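Local coordinates for regulatory protein SWI6 (Saccharomyces cerevisiae, PDB 2XFV) that serves, with SWI4 or MBP1, as a subunit of the SBF and MBF complexes that drive cell-cycle-dependent transcription, seen here as its amino-terminal domain, at residues 1-6 against 19-24; 26-31 against 81-86; 7-12 against 93-98. All coordinates share one frame; numbering follows the deposited sequence.

Three contacts join parts of the amino-terminal domain, two of them through its first strand. Contact 1 pairs strand 2-9 with strand 15-22 in a beta hairpin, and contact 3 takes the far end of the same first strand and sets it against the loop after helix 83-92; their centres lie about 19 Å apart. Contact 2 joins strand 28-29 to the start of that helix, with its centre about 10 Å from that of contact 1. These two touch directly: L29 N lies 2.9 Å from T20 O, a probable hydrogen bond. Contacts 2 and 3 do not touch, their nearest atoms being about 7 Å apart. A calcium ion lies about 4 Å from the L30 side chain of contact 2.

Contact 1 of 3, residues 1-6 against 19-24; sequences ALEEVV and LTRDSE
E3 and R21 face one another across two antiparallel strands, and on one face of the sheet their side chains run alongside each other in the same direction. The extended glutamate presents OE1 to the edge of the guanidinium, where R21 NE meets it at 2.9 Å and R21 NH1 at 3.0 Å. Both nitrogens come from the same face of the carboxylate, well above its plane, yet OE1 lies almost within the guanidinium plane; the two flat groups are turned 41° apart. The arginine chain bends at chi3 (79°), which places NE beside the glutamate, and a weak bond from R21 NH1 to E3 OE2 adds to the salt bridge. Further along this face V5 and L19 are neighbours, V5 CG1 resting 3.8 Å from L19 CB.

On the other face E4 runs alongside T20. Its CG, anti to the backbone N (chi1 -165°), comes to 3.7 Å from T20 OG1, and the extended chain brings E4 OE1 to that hydroxyl, which donates to it at 2.7 Å, on the anti side but somewhat out of the carboxylate plane. T20 OG1 has a second, weak partner in H32 NE2. L2 CD2 comes to 4.2 Å from T20 CG2. Paired backbone bonds join E3 with R21 and V5 with L19, the regular exchange of an antiparallel hairpin.

At the open end of the hairpin, A1 N donates to S23 OG at 2.9 Å, and a water links the same nitrogen to E24 OE1. D22 OD1 accepts from E24 N in an Asx turn. F105 of the second subunit packs on E3, V5 and R21. With two nitrogens sharing one carboxylate oxygen, the pair probably offsets both charges and limits rotation of the guanidinium where R21 and E3 pack on that subunit.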
loop_
_atom_site.group_PDB
_atom_site.type_symbol
_atom_site.label_atom_id
_atom_site.label_comp_id
_atom_site.label_asym_id
_atom_site.label_seq_id
_atom_site.Cartn_x
_atom_site.Cartn_y
_atom_site.Cartn_z
ATOM N N ALA A 1 3.255 4.262 -24.581
ATOM C CA ALA A 1 2.123 3.387 -24.891
ATOM C C ALA A 1 1.259 3.264 -23.641
ATOM O O ALA A 1 1.722 3.566 -22.553
ATOM C CB ALA A 1 2.610 2.022 -25.338
ATOM N N LEU A 2 0.008 2.830 -23.790
ATOM C CA LEU A 2 -0.859 2.641 -22.616
ATOM C C LEU A 2 -0.740 1.205 -22.104
ATOM O O LEU A 2 -0.673 0.260 -22.897
ATOM C CB LEU A 2 -2.321 2.956 -22.967
ATOM C CG LEU A 2 -2.638 4.399 -23.375
ATOM C CD1 LEU A 2 -4.102 4.545 -23.737
ATOM C CD2 LEU A 2 -2.288 5.376 -22.269
ATOM N N GLU A 3 -0.676 1.055 -20.783
ATOM C CA GLU A 3 -0.625 -0.255 -20.137
ATOM C C GLU A 3 -1.823 -0.298 -19.214
ATOM O O GLU A 3 -2.172 0.708 -18.604
ATOM C CB GLU A 3 0.663 -0.389 -19.310
ATOM C CG GLU A 3 1.935 -0.362 -20.159
ATOM C CD GLU A 3 3.215 -0.181 -19.339
ATOM O OE1 GLU A 3 3.149 -0.024 -18.100
ATOM O OE2 GLU A 3 4.299 -0.191 -19.950
ATOM N N GLU A 4 -2.459 -1.452 -19.081
ATOM C CA GLU A 4 -3.712 -1.453 -18.343
ATOM C C GLU A 4 -3.966 -2.739 -17.557
ATOM O O GLU A 4 -3.667 -3.826 -18.033
ATOM C CB GLU A 4 -4.846 -1.200 -19.335
ATOM C CG GLU A 4 -6.152 -0.833 -18.707
ATOM C CD GLU A 4 -7.111 -0.240 -19.716
ATOM O OE1 GLU A 4 -7.048 0.986 -19.940
ATOM O OE2 GLU A 4 -7.918 -1.001 -20.287
ATOM N N VAL A 5 -4.500 -2.593 -16.346
ATOM C CA VAL A 5 -4.969 -3.740 -15.576
ATOM C C VAL A 5 -6.324 -3.384 -14.978
ATOM O O VAL A 5 -6.544 -2.259 -14.532
ATOM C CB VAL A 5 -3.981 -4.139 -14.450
ATOM C CG1 VAL A 5 -3.745 -2.974 -13.509
ATOM C CG2 VAL A 5 -4.502 -5.348 -13.683
ATOM N N VAL A 6 -7.244 -4.338 -14.999
ATOM C CA VAL A 6 -8.560 -4.103 -14.401
ATOM C C VAL A 6 -8.897 -5.170 -13.366
ATOM O O VAL A 6 -8.596 -6.351 -13.551
ATOM C CB VAL A 6 -9.687 -4.017 -15.466
ATOM C CG1 VAL A 6 -9.828 -5.330 -16.220
ATOM C CG2 VAL A 6 -11.011 -3.627 -14.818
ATOM N N LEU A 19 -6.688 0.526 -13.779
ATOM C CA LEU A 19 -5.456 1.313 -13.760
ATOM C C LEU A 19 -4.912 1.403 -15.185
ATOM O O LEU A 19 -4.556 0.397 -15.793
ATOM C CB LEU A 19 -4.408 0.696 -12.828
ATOM C CG LEU A 19 -4.876 0.467 -11.387
ATOM C CD1 LEU A 19 -3.733 -0.085 -10.514
ATOM C CD2 LEU A 19 -5.437 1.761 -10.782
ATOM N N THR A 20 -4.874 2.619 -15.714
ATOM C CA THR A 20 -4.365 2.893 -17.054
ATOM C C THR A 20 -3.118 3.756 -16.913
ATOM O O THR A 20 -3.205 4.895 -16.445
ATOM C CB THR A 20 -5.429 3.636 -17.907
ATOM O OG1 THR A 20 -6.609 2.823 -18.027
ATOM C CG2 THR A 20 -4.893 3.951 -19.324
ATOM N N ARG A 21 -1.957 3.207 -17.278
ATOM C CA ARG A 21 -0.676 3.915 -17.141
ATOM C C ARG A 21 -0.113 4.335 -18.510
ATOM O O ARG A 21 -0.149 3.555 -19.457
ATOM C CB ARG A 21 0.355 3.017 -16.424
ATOM C CG ARG A 21 1.567 3.779 -15.837
ATOM C CD ARG A 21 2.607 2.833 -15.192
ATOM N NE ARG A 21 3.434 2.215 -16.223
ATOM C CZ ARG A 21 4.674 2.591 -16.527
ATOM N NH1 ARG A 21 5.328 1.974 -17.505
ATOM N NH2 ARG A 21 5.263 3.577 -15.861
ATOM N N ASP A 22 0.405 5.559 -18.602
ATOM C CA ASP A 22 1.133 6.016 -19.790
ATOM C C ASP A 22 2.617 5.700 -19.547
ATOM O O ASP A 22 3.201 6.183 -18.585
ATOM C CB ASP A 22 0.933 7.525 -19.988
ATOM C CG ASP A 22 1.656 8.069 -21.216
ATOM O OD1 ASP A 22 2.850 7.779 -21.399
ATOM O OD2 ASP A 22 1.036 8.832 -21.975
ATOM N N SER A 23 3.211 4.867 -20.402
ATOM C CA SER A 23 4.575 4.379 -20.165
ATOM C C SER A 23 5.629 5.463 -20.363
ATOM O O SER A 23 6.771 5.307 -19.921
ATOM C CB SER A 23 4.888 3.185 -21.079
ATOM O OG SER A 23 5.014 3.610 -22.425
ATOM N N GLU A 24 5.259 6.548 -21.044
ATOM C CA GLU A 24 6.190 7.661 -21.261
ATOM C C GLU A 24 6.233 8.647 -20.071
ATOM O O GLU A 24 7.303 9.106 -19.683
ATOM C CB GLU A 24 5.899 8.377 -22.593
ATOM C CG GLU A 24 5.879 7.424 -23.824
ATOM C CD GLU A 24 5.562 8.123 -25.159
ATOM O OE1 GLU A 24 4.439 7.950 -25.708
ATOM O OE2 GLU A 24 6.445 8.834 -25.673
HETATM O O HOH W 1 2.372 6.900 -24.349
#

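Contact 2 of 3, residues 26-31 against 81-86; sequences GHFLLK and IELEKC
A small antiparallel sheet, in which strand 79-81 lies between strands 28-29 and 72-73, supplies the frame of this contact, and helix 83-92 starts directly from its central strand. F28 and I81 form the hydrogen-bonded pair: F28 N donates to I81 O at 2.9 Å, and I81 N returns the bond to F28 O at 2.8 Å. Their side chains leave on one face, F28 CB meeting I81 CG1 at 4.1 Å.

The phenylalanine ring then reaches the first turn of the helix. C86 SG sits over the centre of one ring face, 4.0 Å from the centroid and only 7° off the ring normal, a Cys sulfur-aromatic contact; it stands there because SG is anti to the backbone N (chi1 173°). C86 CB adds a CH-pi contact over the same face. L83 comes instead to the rim, its CD1 3.8 Å from F28 CE2. An alanine in place of F28 would probably leave the C86 sulfur without the ring face it lies over and open a gap beside L83. I81 also meets L30 on its other branch, CG2 lying 3.9 Å from L30 CD1 where the two side chains run roughly perpendicular to each other.

Toward the surface, H27 NE2 and E82 OE2 share a water rather than touching, and E82 holds the N-cap position of the helix. Around this core, L19 and R21 of strand 15-22 pack on F28, F33 lies on C86, and F105 of the second subunit meets the F28 ring edge-to-face.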
loop_
_atom_site.group_PDB
_atom_site.type_symbol
_atom_site.label_atom_id
_atom_site.label_comp_id
_atom_site.label_asym_id
_atom_site.label_seq_id
_atom_site.Cartn_x
_atom_site.Cartn_y
_atom_site.Cartn_z
ATOM N N GLY A 26 4.635 7.834 -16.983
ATOM C CA GLY A 26 4.493 7.084 -15.741
ATOM C C GLY A 26 3.219 7.370 -14.947
ATOM O O GLY A 26 3.008 6.787 -13.879
ATOM N N HIS A 27 2.365 8.247 -15.469
ATOM C CA HIS A 27 1.137 8.661 -14.771
ATOM C C HIS A 27 -0.045 7.736 -15.076
ATOM O O HIS A 27 -0.006 6.980 -16.057
ATOM C CB HIS A 27 0.778 10.098 -15.161
ATOM C CG HIS A 27 1.886 11.082 -14.906
ATOM N ND1 HIS A 27 1.971 12.291 -15.564
ATOM C CD2 HIS A 27 2.951 11.028 -14.073
ATOM C CE1 HIS A 27 3.048 12.942 -15.148
ATOM N NE2 HIS A 27 3.658 12.201 -14.240
ATOM N N PHE A 28 -1.081 7.818 -14.237
ATOM C CA PHE A 28 -2.283 6.973 -14.332
ATOM C C PHE A 28 -3.510 7.836 -14.600
ATOM O O PHE A 28 -3.611 8.940 -14.091
ATOM C CB PHE A 28 -2.502 6.217 -13.007
ATOM C CG PHE A 28 -1.477 5.149 -12.742
ATOM C CD1 PHE A 28 -1.748 3.822 -13.060
ATOM C CD2 PHE A 28 -0.241 5.473 -12.192
ATOM C CE1 PHE A 28 -0.807 2.823 -12.809
ATOM C CE2 PHE A 28 0.711 4.494 -11.959
ATOM C CZ PHE A 28 0.433 3.168 -12.262
ATOM N N LEU A 29 -4.463 7.329 -15.377
ATOM C CA LEU A 29 -5.644 8.115 -15.728
ATOM C C LEU A 29 -6.553 8.344 -14.521
ATOM O O LEU A 29 -6.959 7.387 -13.849
ATOM C CB LEU A 29 -6.417 7.391 -16.846
ATOM C CG LEU A 29 -7.401 8.168 -17.713
ATOM C CD1 LEU A 29 -6.701 9.308 -18.476
ATOM C CD2 LEU A 29 -8.116 7.186 -18.683
ATOM N N LEU A 30 -6.890 9.609 -14.253
ATOM C CA LEU A 30 -7.703 9.952 -13.076
ATOM C C LEU A 30 -9.122 9.400 -13.152
ATOM O O LEU A 30 -9.673 8.935 -12.149
ATOM C CB LEU A 30 -7.784 11.475 -12.899
ATOM C CG LEU A 30 -8.728 11.973 -11.786
ATOM C CD1 LEU A 30 -8.207 11.545 -10.405
ATOM C CD2 LEU A 30 -8.923 13.511 -11.841
ATOM N N LYS A 31 -9.739 9.474 -14.330
ATOM C CA LYS A 31 -11.194 9.287 -14.393
ATOM C C LYS A 31 -11.666 7.950 -13.809
ATOM O O LYS A 31 -12.746 7.880 -13.207
ATOM C CB LYS A 31 -11.727 9.439 -15.826
ATOM C CG LYS A 31 -11.269 8.338 -16.755
ATOM C CD LYS A 31 -12.276 8.057 -17.870
ATOM C CE LYS A 31 -12.267 9.130 -18.930
ATOM N NZ LYS A 31 -12.950 8.672 -20.174
ATOM N N ILE A 81 -2.708 11.272 -12.772
ATOM C CA ILE A 81 -2.089 11.396 -11.444
ATOM C C ILE A 81 -0.733 10.686 -11.365
ATOM O O ILE A 81 -0.453 9.784 -12.149
ATOM C CB ILE A 81 -3.004 10.853 -10.315
ATOM C CG1 ILE A 81 -3.312 9.359 -10.530
ATOM C CG2 ILE A 81 -4.277 11.703 -10.221
ATOM C CD1 ILE A 81 -4.092 8.702 -9.340
ATOM N N GLU A 82 0.108 11.095 -10.412
ATOM C CA GLU A 82 1.421 10.469 -10.253
ATOM C C GLU A 82 1.316 9.052 -9.703
ATOM O O GLU A 82 0.332 8.702 -9.065
ATOM C CB GLU A 82 2.306 11.312 -9.327
ATOM C CG GLU A 82 2.485 12.730 -9.843
ATOM C CD GLU A 82 3.861 13.292 -9.594
ATOM O OE1 GLU A 82 4.290 13.318 -8.420
ATOM O OE2 GLU A 82 4.506 13.720 -10.579
ATOM N N LEU A 83 2.344 8.249 -9.959
ATOM C CA LEU A 83 2.438 6.888 -9.421
ATOM C C LEU A 83 2.251 6.859 -7.909
ATOM O O LEU A 83 1.537 6.012 -7.376
ATOM C CB LEU A 83 3.811 6.294 -9.770
ATOM C CG LEU A 83 4.284 5.014 -9.058
ATOM C CD1 LEU A 83 3.436 3.802 -9.451
ATOM C CD2 LEU A 83 5.762 4.759 -9.356
ATOM N N GLU A 84 2.918 7.762 -7.200
ATOM C CA GLU A 84 2.828 7.733 -5.733
ATOM C C GLU A 84 1.422 8.042 -5.230
ATOM O O GLU A 84 0.975 7.474 -4.228
ATOM C CB GLU A 84 3.860 8.665 -5.098
ATOM C CG GLU A 84 5.257 8.049 -5.138
ATOM C CD GLU A 84 6.303 8.854 -4.395
ATOM O OE1 GLU A 84 5.950 9.585 -3.433
ATOM O OE2 GLU A 84 7.489 8.724 -4.772
ATOM N N LYS A 85 0.731 8.945 -5.925
ATOM C CA LYS A 85 -0.659 9.264 -5.594
ATOM C C LYS A 85 -1.570 8.070 -5.905
ATOM O O LYS A 85 -2.497 7.769 -5.144
ATOM C CB LYS A 85 -1.114 10.546 -6.328
ATOM C CG LYS A 85 -2.572 11.007 -6.072
ATOM C CD LYS A 85 -2.918 11.155 -4.572
ATOM C CE LYS A 85 -2.209 12.337 -3.880
ATOM N NZ LYS A 85 -2.455 12.322 -2.394
ATOM N N CYS A 86 -1.312 7.379 -7.013
ATOM C CA CYS A 86 -2.061 6.161 -7.306
ATOM C C CYS A 86 -1.910 5.164 -6.151
ATOM O O CYS A 86 -2.903 4.616 -5.660
ATOM C CB CYS A 86 -1.604 5.539 -8.638
ATOM S SG CYS A 86 -2.334 3.912 -9.000
HETATM O O HOH W 2 5.978 13.299 -12.959
#

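Contact 3 of 3, residues 7-12 against 93-98; sequences RYLGPH and LNLFGL
R7 and L98 provide the one hydrogen bond of this contact. R7 NH1 donates to L98 O at 3.2 Å, with an N-H...O angle of 146°; the oxygen lies in the guanidinium plane, at its edge, and the donor falls on a lone pair in the carbonyl plane. The same NH1 forms a salt bridge with D101, the stronger polar partner, so the guanidinium is held by a carboxylate and a main-chain oxygen from one stretch of loop.

Apolar contacts continue from the base of the arginine. The R7 and L98 side chains pass alongside one another, running opposite ways. L98 CG, anti to the backbone N (chi1 -176°), comes to 3.8 Å from R7 CB. L98 CD2 lies 3.7 Å from the same R7 CB, and it also comes to 4.2 Å from Y8 O.

Loop 93-98 follows helix 83-92, whose end is closed by a Schellman motif with N94 at positive phi, and it lies against residues 7-9 at the end of strand 2-9, in the beta hairpin.

There L9 adds a second, looser apolar patch. Its CD2 reaches L98 CD2 at 4.3 Å and L95 CD2 at 4.4 Å. L95 also touches L17 of strand 15-22, L90 of helix 83-92 and I46, and L9 touches I46 as well.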
loop_
_atom_site.group_PDB
_atom_site.type_symbol
_atom_site.label_atom_id
_atom_site.label_comp_id
_atom_site.label_asym_id
_atom_site.label_seq_id
_atom_site.Cartn_x
_atom_site.Cartn_y
_atom_site.Cartn_z
ATOM N N ARG A 7 -9.519 -4.745 -12.270
ATOM C CA ARG A 7 -10.002 -5.663 -11.248
ATOM C C ARG A 7 -11.434 -5.270 -10.906
ATOM O O ARG A 7 -11.850 -4.151 -11.197
ATOM C CB ARG A 7 -9.104 -5.587 -10.010
ATOM C CG ARG A 7 -7.671 -6.047 -10.262
ATOM C CD ARG A 7 -7.622 -7.572 -10.419
ATOM N NE ARG A 7 -6.653 -8.003 -11.429
ATOM C CZ ARG A 7 -5.349 -8.125 -11.204
ATOM N NH1 ARG A 7 -4.858 -7.845 -10.007
ATOM N NH2 ARG A 7 -4.536 -8.525 -12.172
ATOM N N TYR A 8 -12.187 -6.177 -10.292
ATOM C CA TYR A 8 -13.604 -5.938 -10.012
ATOM C C TYR A 8 -13.929 -6.129 -8.536
ATOM O O TYR A 8 -13.327 -6.968 -7.862
ATOM C CB TYR A 8 -14.480 -6.889 -10.846
ATOM C CG TYR A 8 -14.273 -6.707 -12.330
ATOM C CD1 TYR A 8 -15.055 -5.812 -13.056
ATOM C CD2 TYR A 8 -13.268 -7.397 -12.998
ATOM C CE1 TYR A 8 -14.850 -5.625 -14.415
ATOM C CE2 TYR A 8 -13.062 -7.222 -14.355
ATOM C CZ TYR A 8 -13.852 -6.333 -15.056
ATOM O OH TYR A 8 -13.642 -6.153 -16.406
ATOM N N LEU A 9 -14.899 -5.368 -8.044
ATOM C CA LEU A 9 -15.371 -5.550 -6.672
ATOM C C LEU A 9 -16.883 -5.393 -6.585
ATOM O O LEU A 9 -17.564 -5.293 -7.606
ATOM C CB LEU A 9 -14.676 -4.571 -5.717
ATOM C CG LEU A 9 -14.728 -3.102 -6.118
ATOM C CD1 LEU A 9 -15.057 -2.224 -4.925
ATOM C CD2 LEU A 9 -13.406 -2.696 -6.747
ATOM N N GLY A 10 -17.404 -5.369 -5.363
ATOM C CA GLY A 10 -18.842 -5.370 -5.152
ATOM C C GLY A 10 -19.392 -6.784 -5.060
ATOM O O GLY A 10 -18.739 -7.747 -5.477
ATOM N N PRO A 11 -20.614 -6.920 -4.523
ATOM C CA PRO A 11 -21.195 -8.238 -4.241
ATOM C C PRO A 11 -21.379 -9.106 -5.489
ATOM O O PRO A 11 -21.440 -10.327 -5.369
ATOM C CB PRO A 11 -22.547 -7.901 -3.591
ATOM C CG PRO A 11 -22.859 -6.525 -4.027
ATOM C CD PRO A 11 -21.531 -5.822 -4.174
ATOM N N HIS A 12 -21.442 -8.492 -6.667
ATOM C CA HIS A 12 -21.597 -9.256 -7.901
ATOM C C HIS A 12 -20.477 -8.966 -8.905
ATOM O O HIS A 12 -20.643 -9.194 -10.102
ATOM C CB HIS A 12 -22.967 -8.978 -8.530
ATOM C CG HIS A 12 -24.115 -9.264 -7.615
ATOM N ND1 HIS A 12 -24.812 -8.271 -6.960
ATOM C CD2 HIS A 12 -24.682 -10.433 -7.236
ATOM C CE1 HIS A 12 -25.758 -8.816 -6.219
ATOM N NE2 HIS A 12 -25.701 -10.127 -6.369
ATOM N N LEU A 93 -8.168 3.296 0.025
ATOM C CA LEU A 93 -9.380 2.546 -0.321
ATOM C C LEU A 93 -9.295 1.051 0.020
ATOM O O LEU A 93 -10.241 0.295 -0.230
ATOM C CB LEU A 93 -9.683 2.709 -1.815
ATOM C CG LEU A 93 -9.902 4.137 -2.327
ATOM C CD1 LEU A 93 -9.930 4.178 -3.866
ATOM C CD2 LEU A 93 -11.170 4.747 -1.739
ATOM N N ASN A 94 -8.164 0.637 0.592
ATOM C CA ASN A 94 -7.892 -0.764 0.901
ATOM C C ASN A 94 -8.034 -1.665 -0.330
ATOM O O ASN A 94 -8.603 -2.762 -0.271
ATOM C CB ASN A 94 -8.742 -1.253 2.087
ATOM C CG ASN A 94 -8.363 -0.567 3.402
ATOM O OD1 ASN A 94 -9.230 -0.147 4.170
ATOM N ND2 ASN A 94 -7.062 -0.443 3.656
ATOM N N LEU A 95 -7.487 -1.189 -1.447
ATOM C CA LEU A 95 -7.500 -1.928 -2.712
ATOM C C LEU A 95 -6.091 -2.293 -3.186
ATOM O O LEU A 95 -5.918 -2.815 -4.295
ATOM C CB LEU A 95 -8.206 -1.115 -3.807
ATOM C CG LEU A 95 -9.714 -0.913 -3.642
ATOM C CD1 LEU A 95 -10.274 -0.088 -4.792
ATOM C CD2 LEU A 95 -10.435 -2.265 -3.545
ATOM N N PHE A 96 -5.076 -2.008 -2.374
ATOM C CA PHE A 96 -3.724 -2.348 -2.799
ATOM C C PHE A 96 -3.550 -3.862 -2.912
ATOM O O PHE A 96 -2.912 -4.356 -3.848
ATOM C CB PHE A 96 -2.637 -1.758 -1.895
ATOM C CG PHE A 96 -1.251 -2.024 -2.408
ATOM C CD1 PHE A 96 -0.724 -1.258 -3.434
ATOM C CD2 PHE A 96 -0.508 -3.092 -1.927
ATOM C CE1 PHE A 96 0.544 -1.514 -3.932
ATOM C CE2 PHE A 96 0.758 -3.356 -2.421
ATOM C CZ PHE A 96 1.287 -2.562 -3.424
ATOM N N GLY A 97 -4.126 -4.588 -1.962
ATOM C CA GLY A 97 -4.104 -6.042 -1.990
ATOM C C GLY A 97 -4.707 -6.583 -3.276
ATOM O O GLY A 97 -4.169 -7.502 -3.893
ATOM N N LEU A 98 -5.826 -6.002 -3.690
ATOM C CA LEU A 98 -6.514 -6.453 -4.894
ATOM C C LEU A 98 -5.623 -6.342 -6.138
ATOM O O LEU A 98 -5.715 -7.173 -7.042
ATOM C CB LEU A 98 -7.831 -5.686 -5.087
ATOM C CG LEU A 98 -8.735 -6.102 -6.254
ATOM C CD1 LEU A 98 -9.233 -7.528 -6.075
ATOM C CD2 LEU A 98 -9.900 -5.138 -6.399
#